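Local coordinates for zinc finger (CCCH type) motif-containing protein (Toxoplasma gondii, PDB 7NH2) that probably reads N6-methyladenosine marks in messenger RNA through its YTH domain, within a larger zinc-finger polyadenylation factor, at residues 33-38 against 81-86. Sequence-based numbering, arbitrary orientation.
Sequences HGVWAT and QLFPGI. With OYK (~{N},9-dimethylpurin-6-amine), chain C.
H33 and V35 pack against L82, F83 and I86 on the outer flank of the YTH domain's methyladenosine pocket, where the loop 81-86 crosses over the edge strand 35-36. H33 and F83 form an offset edge-to-face pair: the imidazole edge is turned to the phenyl face, with ring centroids 5.4 Å apart and planes at 61°. H33 CB sits over a face of the same phenyl ring, 3.9 Å from F83 CZ, and the carbonyl H33 O comes to 3.5 Å from F83 CE2. With its CG anti to the carbonyl carbon (chi1 -60°), H33 turns its ring toward F83 and I86, whose extended chain delivers CD1 to within 3.9 Å of H33 CD2. V35 continues the apolar patch inward. Its CG2 branch meets two residues, 3.9 Å from F83 CD2 and 4.1 Å from L82 CD2, while CG1 lies more loosely against I86 CD1. The loop is shaped by a type II turn from F83 to I86, closed by the bond from I86 N to F83 O, so that both turn ends present side chains to the strand.

The CB of W36 leads away from the loop, and the methylamino nitrogen N08 of the bound N6,9-dimethyladenine lies over one face of its indole, 3.5 Å above the plane and offset toward the rim. N08 also donates a weak hydrogen bond of 2.8 Å to A37 O. W87 meets that indole at a steep angle, consistent with the aromatic cage of YTH domains, and F60 packs edge-to-face with it. G34, with positive phi, breaks away from helix 24-33, and backbone bonds from G34 to V100 and from W36 to F98 join the short strand to strand 98-109; N97 touches V35 and I86, and T29 of helix 24-33 also meets I86.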
loop_
_atom_site.group_PDB
_atom_site.type_symbol
_atom_site.label_atom_id
_atom_site.label_comp_id
_atom_site.label_asym_id
_atom_site.label_seq_id
_atom_site.Cartn_x
_atom_site.Cartn_y
_atom_site.Cartn_z
ATOM N N HIS A 33 9.642 8.634 -6.572
ATOM C CA HIS A 33 10.689 7.706 -6.963
ATOM C C HIS A 33 10.215 6.284 -7.237
ATOM O O HIS A 33 11.051 5.425 -7.536
ATOM C CB HIS A 33 11.814 7.708 -5.923
ATOM C CG HIS A 33 12.446 9.051 -5.743
ATOM N ND1 HIS A 33 13.365 9.558 -6.637
ATOM C CD2 HIS A 33 12.285 9.996 -4.786
ATOM C CE1 HIS A 33 13.743 10.759 -6.237
ATOM N NE2 HIS A 33 13.101 11.051 -5.119
ATOM N N GLY A 34 8.915 6.006 -7.140
ATOM C CA GLY A 34 8.398 4.673 -7.414
ATOM C C GLY A 34 8.980 3.599 -6.518
ATOM O O GLY A 34 9.484 2.579 -7.005
ATOM N N VAL A 35 8.914 3.801 -5.204
ATOM C CA VAL A 35 9.642 2.953 -4.276
ATOM C C VAL A 35 8.848 2.831 -2.984
ATOM O O VAL A 35 8.125 3.749 -2.589
ATOM C CB VAL A 35 11.052 3.543 -4.026
ATOM C CG1 VAL A 35 10.967 4.922 -3.381
ATOM C CG2 VAL A 35 11.892 2.565 -3.196
ATOM N N TRP A 36 8.992 1.682 -2.322
ATOM C CA TRP A 36 8.436 1.489 -0.989
ATOM C C TRP A 36 9.361 0.574 -0.198
ATOM O O TRP A 36 10.245 -0.083 -0.756
ATOM C CB TRP A 36 6.997 0.926 -1.037
ATOM C CG TRP A 36 6.289 1.053 0.296
ATOM C CD1 TRP A 36 5.879 0.040 1.108
ATOM C CD2 TRP A 36 5.956 2.271 0.968
ATOM N NE1 TRP A 36 5.298 0.555 2.253
ATOM C CE2 TRP A 36 5.329 1.922 2.184
ATOM C CE3 TRP A 36 6.105 3.625 0.645
ATOM C CZ2 TRP A 36 4.869 2.879 3.084
ATOM C CZ3 TRP A 36 5.652 4.577 1.544
ATOM C CH2 TRP A 36 5.040 4.195 2.744
ATOM N N ALA A 37 9.169 0.560 1.119
ATOM C CA ALA A 37 9.745 -0.463 1.983
ATOM C C ALA A 37 8.793 -0.661 3.149
ATOM O O ALA A 37 8.012 0.229 3.483
ATOM C CB ALA A 37 11.147 -0.094 2.488
ATOM N N THR A 38 8.846 -1.846 3.757
ATOM C CA THR A 38 7.964 -2.169 4.871
ATOM C C THR A 38 8.774 -2.908 5.934
ATOM O O THR A 38 9.983 -3.124 5.781
ATOM C CB THR A 38 6.720 -2.923 4.366
ATOM O OG1 THR A 38 5.798 -3.109 5.442
ATOM C CG2 THR A 38 7.094 -4.272 3.753
ATOM N N GLN A 81 20.234 -2.809 -3.024
ATOM C CA GLN A 81 20.885 -1.831 -3.881
ATOM C C GLN A 81 19.945 -0.730 -4.354
ATOM O O GLN A 81 20.411 0.235 -4.967
ATOM C CB GLN A 81 21.463 -2.535 -5.112
ATOM C CG GLN A 81 22.599 -3.499 -4.804
ATOM C CD GLN A 81 23.336 -3.935 -6.053
ATOM O OE1 GLN A 81 22.723 -4.192 -7.092
ATOM N NE2 GLN A 81 24.658 -4.018 -5.961
ATOM N N LEU A 82 18.645 -0.841 -4.087
ATOM C CA LEU A 82 17.667 0.108 -4.605
ATOM C C LEU A 82 17.507 1.268 -3.634
ATOM O O LEU A 82 17.104 1.065 -2.487
ATOM C CB LEU A 82 16.315 -0.573 -4.812
ATOM C CG LEU A 82 15.235 0.378 -5.329
ATOM C CD1 LEU A 82 15.546 0.856 -6.738
ATOM C CD2 LEU A 82 13.874 -0.300 -5.281
ATOM N N PHE A 83 17.814 2.482 -4.101
ATOM C CA PHE A 83 17.669 3.728 -3.348
ATOM C C PHE A 83 18.125 3.579 -1.888
ATOM O O PHE A 83 17.361 3.889 -0.969
ATOM C CB PHE A 83 16.232 4.240 -3.406
ATOM C CG PHE A 83 15.786 4.726 -4.759
ATOM C CD1 PHE A 83 16.340 5.857 -5.338
ATOM C CD2 PHE A 83 14.745 4.088 -5.416
ATOM C CE1 PHE A 83 15.894 6.313 -6.576
ATOM C CE2 PHE A 83 14.298 4.530 -6.644
ATOM C CZ PHE A 83 14.874 5.643 -7.228
ATOM N N PRO A 84 19.351 3.108 -1.645
ATOM C CA PRO A 84 19.748 2.764 -0.270
ATOM C C PRO A 84 19.599 3.943 0.682
ATOM O O PRO A 84 20.119 5.033 0.433
ATOM C CB PRO A 84 21.218 2.351 -0.425
ATOM C CG PRO A 84 21.335 1.908 -1.838
ATOM C CD PRO A 84 20.424 2.812 -2.611
ATOM N N GLY A 85 18.860 3.719 1.769
ATOM C CA GLY A 85 18.702 4.707 2.819
ATOM C C GLY A 85 17.817 5.890 2.494
ATOM O O GLY A 85 17.857 6.889 3.209
ATOM N N ILE A 86 16.987 5.793 1.448
ATOM C CA ILE A 86 16.199 6.935 0.989
ATOM C C ILE A 86 15.245 7.451 2.063
ATOM O O ILE A 86 14.917 8.642 2.082
ATOM C CB ILE A 86 15.460 6.585 -0.324
ATOM C CG1 ILE A 86 14.833 7.843 -0.932
ATOM C CG2 ILE A 86 14.402 5.483 -0.101
ATOM C CD1 ILE A 86 14.256 7.628 -2.317
HETATM N N12 OYK C . 8.089 2.866 9.038
HETATM C C01 OYK C . 6.630 0.437 10.391
HETATM C C03 OYK C . 6.311 0.002 7.971
HETATM C C05 OYK C . 7.434 1.814 8.470
HETATM C C06 OYK C . 7.347 1.727 7.102
HETATM C C07 OYK C . 7.958 2.749 6.340
HETATM C C09 OYK C . 8.639 3.602 4.046
HETATM C C11 OYK C . 8.646 3.805 8.295
HETATM N N02 OYK C . 6.782 0.730 8.977
HETATM N N04 OYK C . 6.646 0.585 6.819
HETATM N N08 OYK C . 7.905 2.684 4.900
HETATM N N10 OYK C . 8.583 3.743 6.966
#